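Local coordinates for protein glutamine synthetase (Streptomyces coelicolor, PDB 4BAX) that is a member of the glutamine synthetase family, assembled from ten copies of a chain that joins a beta-Grasp domain to a catalytic domain, at residues S55-K60 / C79-T84; E102-Q107 / C334-E339; G139-V144 / N173-P178. All coordinates share one frame; numbering follows the deposited sequence.

The three contacts sample separate parts of a two-domain chain. Interaction 1 pairs two strands of the beta-Grasp domain; interaction 2 joins the end of helix 94-103, the next helix after strand 75-82, to the C-terminal helix; interaction 3 holds a loop against the end of strand 169-174, in chain lying between the two halves of interaction 2. Centres of interactions 1 and 3 are 41 Å apart, on opposite sides of the chain's centre, and each touches a different neighbouring subunit, whereas interaction 2 touches none. In this family active sites form between adjacent subunits, but neither contact is placed in one here. Interactions 1 and 2 are about 12 Å apart at their nearest atoms.

Interaction 1: S55-K60 / C79-T84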
ATOM      1  N   SER A  55      40.468  13.244 -26.730  1.00 90.87           N
ATOM      2  CA  SER A  55      40.971  12.066 -26.028  1.00 86.87           C
ATOM      3  C   SER A  55      40.249  10.760 -26.372  1.00 82.77           C
ATOM      4  O   SER A  55      39.053  10.572 -26.127  1.00 82.73           O
ATOM      5  CB  SER A  55      41.107  12.292 -24.510  1.00 86.51           C
ATOM      6  OG  SER A  55      42.466  12.457 -24.125  1.00 86.34           O
ATOM      7  N   ASP A  56      41.042   9.860 -26.936  1.00 77.18           N
ATOM      8  CA  ASP A  56      40.649   8.513 -27.246  1.00 72.67           C
ATOM      9  C   ASP A  56      41.659   7.796 -26.416  1.00 67.52           C
ATOM     10  O   ASP A  56      42.821   8.204 -26.363  1.00 67.69           O
ATOM     11  CB  ASP A  56      40.914   8.219 -28.717  1.00 73.67           C
ATOM     12  CG  ASP A  56      40.023   9.017 -29.629  1.00 74.40           C
ATOM     13  OD1 ASP A  56      38.913   9.382 -29.184  1.00 74.56           O
ATOM     14  OD2 ASP A  56      40.422   9.272 -30.788  1.00 74.75           O
ATOM     15  N   CYS A  57      41.239   6.729 -25.758  1.00 62.16           N
ATOM     16  CA  CYS A  57      42.100   6.146 -24.751  1.00 56.71           C
ATOM     17  C   CYS A  57      42.399   4.691 -25.061  1.00 52.01           C
ATOM     18  O   CYS A  57      41.686   4.043 -25.837  1.00 51.43           O
ATOM     19  CB  CYS A  57      41.454   6.287 -23.377  1.00 55.89           C
ATOM     20  SG  CYS A  57      41.153   8.001 -22.881  1.00 44.82           S
ATOM     21  N   VAL A  58      43.500   4.212 -24.493  1.00 47.96           N
ATOM     22  CA  VAL A  58      43.959   2.862 -24.729  1.00 44.10           C
ATOM     23  C   VAL A  58      43.927   2.106 -23.379  1.00 41.14           C
ATOM     24  O   VAL A  58      44.368   2.624 -22.337  1.00 40.42           O
ATOM     25  CB  VAL A  58      45.387   2.865 -25.311  1.00 43.19           C
ATOM     26  CG1 VAL A  58      45.983   1.474 -25.269  1.00 42.87           C
ATOM     27  CG2 VAL A  58      45.372   3.414 -26.752  1.00 42.78           C
ATOM     28  N   LEU A  59      43.412   0.876 -23.426  1.00 38.92           N
ATOM     29  CA  LEU A  59      43.373  -0.013 -22.284  1.00 36.57           C
ATOM     30  C   LEU A  59      44.496  -1.025 -22.377  1.00 35.74           C
ATOM     31  O   LEU A  59      44.607  -1.743 -23.398  1.00 35.43           O
ATOM     32  CB  LEU A  59      42.025  -0.728 -22.242  1.00 35.71           C
ATOM     33  CG  LEU A  59      40.881   0.234 -21.880  1.00 35.12           C
ATOM     34  CD1 LEU A  59      39.486  -0.419 -21.968  1.00 34.84           C
ATOM     35  CD2 LEU A  59      41.118   0.865 -20.503  1.00 34.77           C
ATOM     36  N   LYS A  60      45.364  -1.034 -21.371  1.00 34.96           N
ATOM     37  CA  LYS A  60      46.445  -1.983 -21.352  1.00 34.32           C
ATOM     38  C   LYS A  60      46.334  -2.866 -20.107  1.00 33.45           C
ATOM     39  O   LYS A  60      46.449  -2.364 -18.996  1.00 33.39           O
ATOM     40  CB  LYS A  60      47.782  -1.242 -21.345  1.00 34.77           C
ATOM     41  CG  LYS A  60      48.978  -2.135 -21.419  1.00 36.01           C
ATOM     42  CD  LYS A  60      50.211  -1.275 -21.190  1.00 37.68           C
ATOM     43  CE  LYS A  60      51.483  -2.100 -21.206  1.00 39.07           C
ATOM     44  NZ  LYS A  60      51.550  -2.787 -22.532  1.00 39.85           N
ATOM     45  N   CYS A  79      43.059  -2.883 -16.259  1.00 29.94           N
ATOM     46  CA  CYS A  79      43.924  -2.186 -17.239  1.00 31.14           C
ATOM     47  C   CYS A  79      44.415  -0.862 -16.710  1.00 32.82           C
ATOM     48  O   CYS A  79      43.862  -0.298 -15.762  1.00 32.81           O
ATOM     49  CB  CYS A  79      43.175  -1.924 -18.554  1.00 30.72           C
ATOM     50  SG  CYS A  79      42.498  -3.358 -19.411  1.00 37.33           S
ATOM     51  N   GLU A  80      45.481  -0.370 -17.315  1.00 34.65           N
ATOM     52  CA  GLU A  80      45.879   1.002 -17.070  1.00 36.27           C
ATOM     53  C   GLU A  80      45.518   1.759 -18.331  1.00 36.62           C
ATOM     54  O   GLU A  80      45.385   1.155 -19.411  1.00 36.78           O
ATOM     55  CB  GLU A  80      47.369   1.123 -16.724  1.00 37.45           C
ATOM     56  CG  GLU A  80      48.299   0.784 -17.889  1.00 39.17           C
ATOM     57  CD  GLU A  80      49.776   0.945 -17.521  1.00 40.45           C
ATOM     58  OE1 GLU A  80      50.045   1.430 -16.397  1.00 40.41           O
ATOM     59  OE2 GLU A  80      50.658   0.589 -18.347  1.00 41.08           O
ATOM     60  N   VAL A  81      45.401   3.074 -18.206  1.00 36.55           N
ATOM     61  CA  VAL A  81      44.911   3.887 -19.310  1.00 36.67           C
ATOM     62  C   VAL A  81      46.083   4.617 -19.946  1.00 36.89           C
ATOM     63  O   VAL A  81      46.898   5.256 -19.260  1.00 36.50           O
ATOM     64  CB  VAL A  81      43.821   4.888 -18.841  1.00 26.21           C
ATOM     65  CG1 VAL A  81      43.271   5.696 -20.006  1.00 26.34           C
ATOM     66  CG2 VAL A  81      42.688   4.138 -18.146  1.00 25.91           C
ATOM     67  N   LEU A  82      46.152   4.524 -21.270  1.00 37.50           N
ATOM     68  CA  LEU A  82      47.239   5.143 -22.001  1.00 38.56           C
ATOM     69  C   LEU A  82      46.702   6.099 -23.034  1.00 40.60           C
ATOM     70  O   LEU A  82      45.577   5.932 -23.521  1.00 40.32           O
ATOM     71  CB  LEU A  82      48.074   4.086 -22.713  1.00 37.96           C
ATOM     72  CG  LEU A  82      48.557   2.933 -21.842  1.00 37.31           C
ATOM     73  CD1 LEU A  82      49.414   2.028 -22.712  1.00 37.62           C
ATOM     74  CD2 LEU A  82      49.303   3.411 -20.595  1.00 36.65           C
ATOM     75  N   ASP A  83      47.549   7.061 -23.401  1.00 42.62           N
ATOM     76  CA  ASP A  83      47.279   7.940 -24.521  1.00 44.55           C
ATOM     77  C   ASP A  83      47.500   7.100 -25.772  1.00 45.13           C
ATOM     78  O   ASP A  83      48.061   6.004 -25.680  1.00 45.47           O
ATOM     79  CB  ASP A  83      48.254   9.128 -24.494  1.00 46.10           C
ATOM     80  CG  ASP A  83      47.797  10.269 -23.556  1.00 46.57           C
ATOM     81  OD1 ASP A  83      46.574  10.519 -23.444  1.00 46.93           O
ATOM     82  OD2 ASP A  83      48.670  10.937 -22.944  1.00 47.82           O
ATOM     83  N   THR A  84      47.105   7.624 -26.931  1.00 46.28           N
ATOM     84  CA  THR A  84      47.235   6.902 -28.214  1.00 46.96           C
ATOM     85  C   THR A  84      48.693   6.596 -28.590  1.00 47.30           C
ATOM     86  O   THR A  84      48.967   5.684 -29.365  1.00 48.02           O
ATOM     87  CB  THR A  84      46.547   7.676 -29.370  1.00 43.63           C
ATOM     88  OG1 THR A  84      47.043   9.019 -29.403  1.00 44.12           O
ATOM     89  CG2 THR A  84      45.042   7.729 -29.141  1.00 42.98           C
TER
HETATM   90  O   HOH W   1      45.742  10.057 -26.522  1.00 34.51           O
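Two donors meet on the carbonyl oxygen of Val58: the amide of Leu82, whose N lies in the carbonyl plane 2.8 Å from Val58 O, and the CA-H of Val81 as a weaker second. Val58 N in turn donates to Leu82 O at 2.9 Å, completing an antiparallel hydrogen-bonded pair. Lys60 and Glu80 repeat the pattern, but less symmetrically. Lys60 N comes to Glu80 O nearly along the C=O axis at 2.9 Å, whereas Glu80 N meets Lys60 O at 2.8 Å from above the carbonyl plane. Between these pairs Leu59 and Val81 form the non-hydrogen-bonded one.

On the face of Val58, Lys60, Glu80 and Leu82, the branched Val58 sets its CB against Leu82 CB. Lys60 leaves with CG anti to the backbone N (chi1 -176°), and its straight methylenes run obliquely across the leucine, CD 3.7 Å from Leu82 CD1. Glu80 lies alongside the lysine, pointing the same way, yet Lys60 NZ stays 5.5 Å from Glu80 OE2; Glu80 OE1 is instead bonded by Asn92. Lysine suits this border, since its stem is apolar and its tip can reach solvent.

The other face is apolar. Leu59 CB rests on Cys79 SG at 3.9 Å and Cys57 CB on Val81 CG1 at the same 3.9 Å, with Phe42 and Trp10 packing on this layer. Where the strands part, a water takes the N-H of Thr84 and donates to Asp83 OD1. The carboxylate of Asp56 turns instead to Arg294 and Ser292 of the second subunit. Strands 56-66 and 75-82 form a hairpin whose second strand, running parallel to strand 3-11, is the middle one of the mixed five-stranded sheet typical of the beta-Grasp fold.

Interaction 2: E102-Q107 / C334-E339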
ATOM      1  N   GLU A 102      59.957  -0.126  -8.424  1.00 47.14           N
ATOM      2  CA  GLU A 102      61.211  -0.619  -8.995  1.00 48.02           C
ATOM      3  C   GLU A 102      62.431   0.007  -8.334  1.00 47.12           C
ATOM      4  O   GLU A 102      63.462  -0.641  -8.133  1.00 47.20           O
ATOM      5  CB  GLU A 102      61.241  -0.356 -10.502  1.00 49.79           C
ATOM      6  CG  GLU A 102      62.445  -0.944 -11.228  1.00 51.73           C
ATOM      7  CD  GLU A 102      62.415  -0.637 -12.719  1.00 53.22           C
ATOM      8  OE1 GLU A 102      61.329  -0.770 -13.335  1.00 53.65           O
ATOM      9  OE2 GLU A 102      63.470  -0.238 -13.270  1.00 53.71           O
ATOM     10  N   ARG A 103      62.307   1.296  -8.048  1.00 46.03           N
ATOM     11  CA  ARG A 103      63.380   2.055  -7.454  1.00 45.60           C
ATOM     12  C   ARG A 103      63.746   1.520  -6.073  1.00 44.80           C
ATOM     13  O   ARG A 103      64.916   1.567  -5.665  1.00 45.02           O
ATOM     14  CB  ARG A 103      62.992   3.530  -7.384  1.00 45.61           C
ATOM     15  CG  ARG A 103      63.774   4.292  -6.350  1.00 45.89           C
ATOM     16  CD  ARG A 103      65.057   4.817  -6.963  1.00 46.48           C
ATOM     17  NE  ARG A 103      65.839   5.600  -6.009  1.00 46.77           N
ATOM     18  CZ  ARG A 103      66.546   5.077  -5.011  1.00 46.96           C
ATOM     19  NH1 ARG A 103      66.567   3.763  -4.804  1.00 46.83           N
ATOM     20  NH2 ARG A 103      67.225   5.877  -4.204  1.00 47.19           N
ATOM     21  N   PHE A 104      62.746   1.007  -5.364  1.00 43.88           N
ATOM     22  CA  PHE A 104      62.938   0.558  -3.987  1.00 43.63           C
ATOM     23  C   PHE A 104      62.703  -0.932  -3.774  1.00 43.38           C
ATOM     24  O   PHE A 104      62.430  -1.362  -2.654  1.00 43.44           O
ATOM     25  CB  PHE A 104      62.063   1.380  -3.036  1.00 43.28           C
ATOM     26  CG  PHE A 104      62.541   2.793  -2.864  1.00 43.27           C
ATOM     27  CD1 PHE A 104      63.762   3.050  -2.271  1.00 43.46           C
ATOM     28  CD2 PHE A 104      61.814   3.855  -3.373  1.00 43.01           C
ATOM     29  CE1 PHE A 104      64.217   4.344  -2.134  1.00 43.52           C
ATOM     30  CE2 PHE A 104      62.268   5.150  -3.239  1.00 42.98           C
ATOM     31  CZ  PHE A 104      63.466   5.395  -2.622  1.00 43.21           C
ATOM     32  N   ALA A 105      62.840  -1.721  -4.834  1.00 43.08           N
ATOM     33  CA  ALA A 105      62.523  -3.141  -4.748  1.00 42.54           C
ATOM     34  C   ALA A 105      63.401  -3.864  -3.735  1.00 42.25           C
ATOM     35  O   ALA A 105      62.959  -4.836  -3.123  1.00 42.18           O
ATOM     36  CB  ALA A 105      62.623  -3.798  -6.116  1.00 42.50           C
ATOM     37  N   ALA A 106      64.607  -3.338  -3.513  1.00 42.02           N
ATOM     38  CA  ALA A 106      65.566  -3.917  -2.570  1.00 41.79           C
ATOM     39  C   ALA A 106      65.090  -3.916  -1.102  1.00 41.46           C
ATOM     40  O   ALA A 106      65.415  -4.848  -0.351  1.00 41.48           O
ATOM     41  CB  ALA A 106      66.916  -3.194  -2.688  1.00 41.80           C
ATOM     42  N   GLN A 107      64.324  -2.890  -0.700  1.00 40.95           N
ATOM     43  CA  GLN A 107      63.773  -2.811   0.663  1.00 40.50           C
ATOM     44  C   GLN A 107      62.595  -3.761   0.867  1.00 40.38           C
ATOM     45  O   GLN A 107      62.183  -4.045   2.001  1.00 39.76           O
ATOM     46  CB  GLN A 107      63.415  -1.379   1.038  1.00 40.38           C
ATOM     47  CG  GLN A 107      64.607  -0.449   1.016  1.00 41.12           C
ATOM     48  CD  GLN A 107      64.315   0.910   1.619  1.00 41.28           C
ATOM     49  OE1 GLN A 107      63.833   1.022   2.750  1.00 41.37           O
ATOM     50  NE2 GLN A 107      64.632   1.961   0.868  1.00 41.34           N
ATOM     51  N   CYS A 334      58.945   6.754   3.345  1.00 34.17           N
ATOM     52  CA  CYS A 334      59.599   5.866   4.296  1.00 34.88           C
ATOM     53  C   CYS A 334      60.890   5.223   3.785  1.00 34.84           C
ATOM     54  O   CYS A 334      61.927   5.295   4.456  1.00 34.28           O
ATOM     55  CB  CYS A 334      58.621   4.783   4.769  1.00 35.03           C
ATOM     56  SG  CYS A 334      57.144   5.419   5.585  1.00 50.06           S
ATOM     57  N   CYS A 335      60.824   4.644   2.582  1.00 35.11           N
ATOM     58  CA  CYS A 335      61.960   3.919   2.008  1.00 35.21           C
ATOM     59  C   CYS A 335      63.143   4.843   1.742  1.00 36.03           C
ATOM     60  O   CYS A 335      64.306   4.457   1.882  1.00 36.34           O
ATOM     61  CB  CYS A 335      61.556   3.204   0.712  1.00 34.47           C
ATOM     62  SG  CYS A 335      60.486   1.773   0.897  1.00 38.87           S
ATOM     63  N   THR A 336      62.829   6.081   1.372  1.00 36.35           N
ATOM     64  CA  THR A 336      63.854   7.083   1.149  1.00 36.80           C
ATOM     65  C   THR A 336      64.546   7.410   2.464  1.00 37.99           C
ATOM     66  O   THR A 336      65.774   7.432   2.543  1.00 39.04           O
ATOM     67  CB  THR A 336      63.259   8.369   0.556  1.00 36.01           C
ATOM     68  OG1 THR A 336      62.910   8.138  -0.816  1.00 35.85           O
ATOM     69  CG2 THR A 336      64.241   9.513   0.639  1.00 35.62           C
ATOM     70  N   ALA A 337      63.752   7.612   3.510  1.00 37.76           N
ATOM     71  CA  ALA A 337      64.320   7.918   4.803  1.00 37.78           C
ATOM     72  C   ALA A 337      65.138   6.745   5.326  1.00 38.66           C
ATOM     73  O   ALA A 337      66.199   6.963   5.909  1.00 38.95           O
ATOM     74  CB  ALA A 337      63.237   8.299   5.782  1.00 37.20           C
ATOM     75  N   LEU A 338      64.689   5.517   5.068  1.00 39.42           N
ATOM     76  CA  LEU A 338      65.422   4.309   5.500  1.00 40.85           C
ATOM     77  C   LEU A 338      66.740   4.128   4.744  1.00 42.07           C
ATOM     78  O   LEU A 338      67.739   3.643   5.288  1.00 41.63           O
ATOM     79  CB  LEU A 338      64.542   3.053   5.392  1.00 40.47           C
ATOM     80  CG  LEU A 338      63.349   2.987   6.354  1.00 40.06           C
ATOM     81  CD1 LEU A 338      62.279   1.999   5.877  1.00 39.66           C
ATOM     82  CD2 LEU A 338      63.846   2.625   7.754  1.00 40.07           C
ATOM     83  N   GLU A 339      66.726   4.538   3.486  1.00 43.67           N
ATOM     84  CA  GLU A 339      67.916   4.494   2.671  1.00 45.50           C
ATOM     85  C   GLU A 339      68.964   5.437   3.264  1.00 47.02           C
ATOM     86  O   GLU A 339      70.119   5.038   3.477  1.00 46.84           O
ATOM     87  CB  GLU A 339      67.598   4.880   1.221  1.00 45.80           C
ATOM     88  CG  GLU A 339      68.598   4.391   0.182  1.00 46.47           C
ATOM     89  CD  GLU A 339      68.095   4.550  -1.251  1.00 46.93           C
ATOM     90  OE1 GLU A 339      68.028   5.709  -1.714  1.00 47.24           O
ATOM     91  OE2 GLU A 339      67.797   3.535  -1.926  1.00 46.93           O
TER
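The Phe104 ring is sandwiched: Arg103 CG lies over one face and Cys335 CB over the opposite one, both offset toward the rim. The guanidinium of Arg103 has Phe104 CE1 against one of its own faces, while at its edge stands the carboxylate of Glu339. Cys335 CB sits 3.9 Å from the centroid of the Phe104 ring, 19° off the normal, a CH-pi contact. Its SG stands obliquely to the same ring, a longer sulfur-aromatic approach. A small, polarisable cysteine suits this spot because it lets the helix come close to the flat ring. Thr336 OG1 also touches the ring, 3.3 Å from Phe104 CZ, though its hydrogen bond goes to Asp332 O in its own helix.

The contact is a junction between the C-terminal end of helix 94-103, in the catalytic domain, and the long C-terminal helix 323-341, whose Leu338 also packs on helix 244-253. Phe104, where the chain leaves helical geometry, directs its ring at the second helix, and the following turn brings Gln107 round to the same surface.

Arg103 and Glu339 meet tip to tip. NH1 and NH2 grip the carboxylate end-on, with Arg103 NH2 2.6 Å from Glu339 OE1 and Arg103 NH1 3.1 Å from Glu339 OE2, each oxygen using its syn lone pair. The two groups are nearly coplanar, 18° apart, as suits an end-on bidentate salt bridge. Arginine's reach matters here: its CB does not face the helix, and the bend at chi2 (88°) brings the tip across.

Gln107 supplies an uncharged grip on the helix. Its NE2 sends an almost straight bond, 2.7 Å, to Cys335 O from above the carbonyl plane, so this oxygen serves both the amide side chain and Glu339 N of the helix. Gln107 OE1 faces the other way, onto Leu338 CB at 3.4 Å.

Interaction 3: G139-V144 / N173-P178; sequences GYYCGV and NAEVMP
Residues Tyr140 to Gly143 make a type II beta turn that lies across the end of strand 169-174, and the N-H of Cys142 is bonded to Ala174 O at 2.9 Å, coming from above the carbonyl plane. Both segments belong to the catalytic domain, where strand 169-174 pairs with strand 180-188. Cys142 has left-handed backbone angles, as the third residue of such a turn does. At Gly143, Gly139 O occupies the side where a CB would be, so glycine fits there.

The two tyrosines meet different residues beyond the strand. Tyr140 lays one face over Pro178, whose CD is 3.9 Å from the Tyr140 ring centroid. This CH-pi contact pairs a flat aromatic with the polarised hydrogens of proline. Val176 O lies at the edge of the same ring, and the Tyr140 hydroxyl is bonded to Ala135 O. Tyr141 takes the other course, with CG anti to the backbone N (chi1 170°), so that its CD1 packs obliquely on Val176 CG2 at 3.7 Å. Cys142 SG lies over one face of the Tyr141 ring, while Glu175 OE2 comes to the ring's edge, 3.8 Å from Tyr141 CE1. Small Ala174 lets the turn settle close.

Ala174 O also receives Asn173 ND2 at 3.2 Å. A water links the segments further along, donating to Val176 O at 2.8 Å and accepting weakly from Tyr141 N. Outside, Arg21 of the third subunit bonds Tyr141 O, so the turn belongs to a subunit interface.

Glu175, bent at chi2, folds its buried carboxylate back beside the tyrosine. Val176 N bonds Glu175 OE1 at 3.3 Å and Asn173 ND2 reaches Glu175 OE2 weakly; both would be expected to spread its charge. Glu182 stands close with like charge, which would tend to raise the pKa of one of the two acids, so that one of them may hold a proton.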
ATOM      1  N   GLY A 139      26.750  -2.055  19.799  1.00 27.87           N
ATOM      2  CA  GLY A 139      26.400  -3.435  19.522  1.00 27.24           C
ATOM      3  C   GLY A 139      26.577  -3.902  18.083  1.00 26.88           C
ATOM      4  O   GLY A 139      26.366  -5.079  17.811  1.00 26.94           O
ATOM      5  N   TYR A 140      26.880  -2.992  17.160  1.00 26.67           N
ATOM      6  CA  TYR A 140      27.091  -3.357  15.743  1.00 26.98           C
ATOM      7  C   TYR A 140      28.428  -4.045  15.420  1.00 27.79           C
ATOM      8  O   TYR A 140      28.508  -4.945  14.587  1.00 27.67           O
ATOM      9  CB  TYR A 140      26.824  -2.171  14.798  1.00 26.31           C
ATOM     10  CG  TYR A 140      25.576  -1.411  15.189  1.00 25.95           C
ATOM     11  CD1 TYR A 140      24.310  -1.968  15.000  1.00 25.65           C
ATOM     12  CD2 TYR A 140      25.660  -0.144  15.763  1.00 25.85           C
ATOM     13  CE1 TYR A 140      23.159  -1.275  15.399  1.00 25.77           C
ATOM     14  CE2 TYR A 140      24.525   0.553  16.157  1.00 25.78           C
ATOM     15  CZ  TYR A 140      23.274  -0.006  15.971  1.00 25.88           C
ATOM     16  OH  TYR A 140      22.161   0.723  16.376  1.00 25.93           O
ATOM     17  N   TYR A 141      29.475  -3.634  16.112  1.00 28.71           N
ATOM     18  CA  TYR A 141      30.825  -4.020  15.741  1.00 29.76           C
ATOM     19  C   TYR A 141      31.091  -5.502  16.057  1.00 29.70           C
ATOM     20  O   TYR A 141      30.993  -5.926  17.220  1.00 30.13           O
ATOM     21  CB  TYR A 141      31.794  -3.112  16.493  1.00 30.65           C
ATOM     22  CG  TYR A 141      33.247  -3.485  16.440  1.00 31.53           C
ATOM     23  CD1 TYR A 141      34.044  -3.092  15.368  1.00 31.86           C
ATOM     24  CD2 TYR A 141      33.833  -4.195  17.463  1.00 32.07           C
ATOM     25  CE1 TYR A 141      35.396  -3.413  15.322  1.00 32.20           C
ATOM     26  CE2 TYR A 141      35.183  -4.519  17.428  1.00 32.60           C
ATOM     27  CZ  TYR A 141      35.961  -4.124  16.356  1.00 32.75           C
ATOM     28  OH  TYR A 141      37.299  -4.451  16.328  1.00 33.46           O
ATOM     29  N   CYS A 142      31.421  -6.271  15.010  1.00 28.78           N
ATOM     30  CA  CYS A 142      31.631  -7.718  15.136  1.00 28.52           C
ATOM     31  C   CYS A 142      30.371  -8.371  15.716  1.00 27.72           C
ATOM     32  O   CYS A 142      30.458  -9.389  16.422  1.00 27.37           O
ATOM     33  CB  CYS A 142      32.866  -8.052  15.994  1.00 28.84           C
ATOM     34  SG  CYS A 142      34.464  -7.605  15.294  1.00 34.56           S
ATOM     35  N   GLY A 143      29.210  -7.796  15.396  1.00 26.97           N
ATOM     36  CA  GLY A 143      27.944  -8.221  15.972  1.00 26.22           C
ATOM     37  C   GLY A 143      27.292  -9.455  15.360  1.00 26.30           C
ATOM     38  O   GLY A 143      27.800 -10.070  14.415  1.00 26.93           O
ATOM     39  N   VAL A 144      26.170  -9.849  15.939  1.00 25.82           N
ATOM     40  CA  VAL A 144      25.384 -10.934  15.397  1.00 25.93           C
ATOM     41  C   VAL A 144      23.895 -10.632  15.677  1.00 26.29           C
ATOM     42  O   VAL A 144      23.582  -9.936  16.639  1.00 26.06           O
ATOM     43  CB  VAL A 144      25.828 -12.296  16.001  1.00 27.88           C
ATOM     44  CG1 VAL A 144      25.519 -12.374  17.527  1.00 11.85           C
ATOM     45  CG2 VAL A 144      25.207 -13.446  15.242  1.00 27.81           C
ATOM     46  N   ASN A 173      35.206  -8.271   8.641  1.00 29.83           N
ATOM     47  CA  ASN A 173      34.431  -8.088   9.859  1.00 29.22           C
ATOM     48  C   ASN A 173      33.371  -6.985   9.739  1.00 28.58           C
ATOM     49  O   ASN A 173      33.470  -6.094   8.877  1.00 27.95           O
ATOM     50  CB  ASN A 173      35.345  -7.837  11.059  1.00 29.70           C
ATOM     51  CG  ASN A 173      36.085  -6.517  10.967  1.00 30.17           C
ATOM     52  OD1 ASN A 173      37.152  -6.412  10.332  1.00 30.68           O
ATOM     53  ND2 ASN A 173      35.507  -5.489  11.572  1.00 29.77           N
ATOM     54  N   ALA A 174      32.369  -7.044  10.620  1.00 28.39           N
ATOM     55  CA  ALA A 174      31.360  -5.994  10.714  1.00 27.47           C
ATOM     56  C   ALA A 174      31.925  -4.830  11.536  1.00 27.14           C
ATOM     57  O   ALA A 174      32.537  -5.054  12.597  1.00 26.85           O
ATOM     58  CB  ALA A 174      30.084  -6.543  11.362  1.00 27.28           C
ATOM     59  N   GLU A 175      31.726  -3.593  11.063  1.00 27.35           N
ATOM     60  CA  GLU A 175      32.309  -2.423  11.729  1.00 28.18           C
ATOM     61  C   GLU A 175      31.381  -1.719  12.722  1.00 27.68           C
ATOM     62  O   GLU A 175      30.262  -2.167  12.963  1.00 27.54           O
ATOM     63  CB  GLU A 175      32.882  -1.435  10.717  1.00 30.16           C
ATOM     64  CG  GLU A 175      34.369  -1.662  10.412  1.00 32.33           C
ATOM     65  CD  GLU A 175      35.266  -1.443  11.645  1.00 33.89           C
ATOM     66  OE1 GLU A 175      35.010  -0.478  12.408  1.00 34.29           O
ATOM     67  OE2 GLU A 175      36.257  -2.199  11.825  1.00 34.21           O
ATOM     68  N   VAL A 176      31.880  -0.634  13.312  1.00 27.63           N
ATOM     69  CA  VAL A 176      31.213   0.078  14.401  1.00 27.90           C
ATOM     70  C   VAL A 176      29.852   0.693  14.015  1.00 28.06           C
ATOM     71  O   VAL A 176      28.895   0.629  14.779  1.00 27.92           O
ATOM     72  CB  VAL A 176      32.146   1.175  14.992  1.00 20.80           C
ATOM     73  CG1 VAL A 176      31.389   2.031  16.037  1.00 20.81           C
ATOM     74  CG2 VAL A 176      33.399   0.543  15.596  1.00 20.83           C
ATOM     75  N   MET A 177      29.778   1.282  12.827  1.00 28.23           N
ATOM     76  CA  MET A 177      28.526   1.805  12.297  1.00 28.34           C
ATOM     77  C   MET A 177      27.653   0.704  11.690  1.00 28.17           C
ATOM     78  O   MET A 177      28.152  -0.224  11.053  1.00 28.36           O
ATOM     79  CB  MET A 177      28.819   2.880  11.255  1.00 28.80           C
ATOM     80  CG  MET A 177      27.588   3.702  10.890  1.00 29.13           C
ATOM     81  SD  MET A 177      27.895   4.842   9.531  1.00 38.90           S
ATOM     82  CE  MET A 177      26.315   4.866   8.721  1.00 35.12           C
ATOM     83  N   PRO A 178      26.332   0.796  11.895  1.00 27.95           N
ATOM     84  CA  PRO A 178      25.453  -0.208  11.290  1.00 27.86           C
ATOM     85  C   PRO A 178      25.513  -0.219   9.768  1.00 27.69           C
ATOM     86  O   PRO A 178      25.401   0.839   9.142  1.00 27.95           O
ATOM     87  CB  PRO A 178      24.052   0.225  11.764  1.00 27.42           C
ATOM     88  CG  PRO A 178      24.204   1.614  12.268  1.00 27.25           C
ATOM     89  CD  PRO A 178      25.593   1.713  12.780  1.00 27.58           C
TER
HETATM   90  O   HOH W   2      29.288  -0.788  17.180  1.00 20.27           O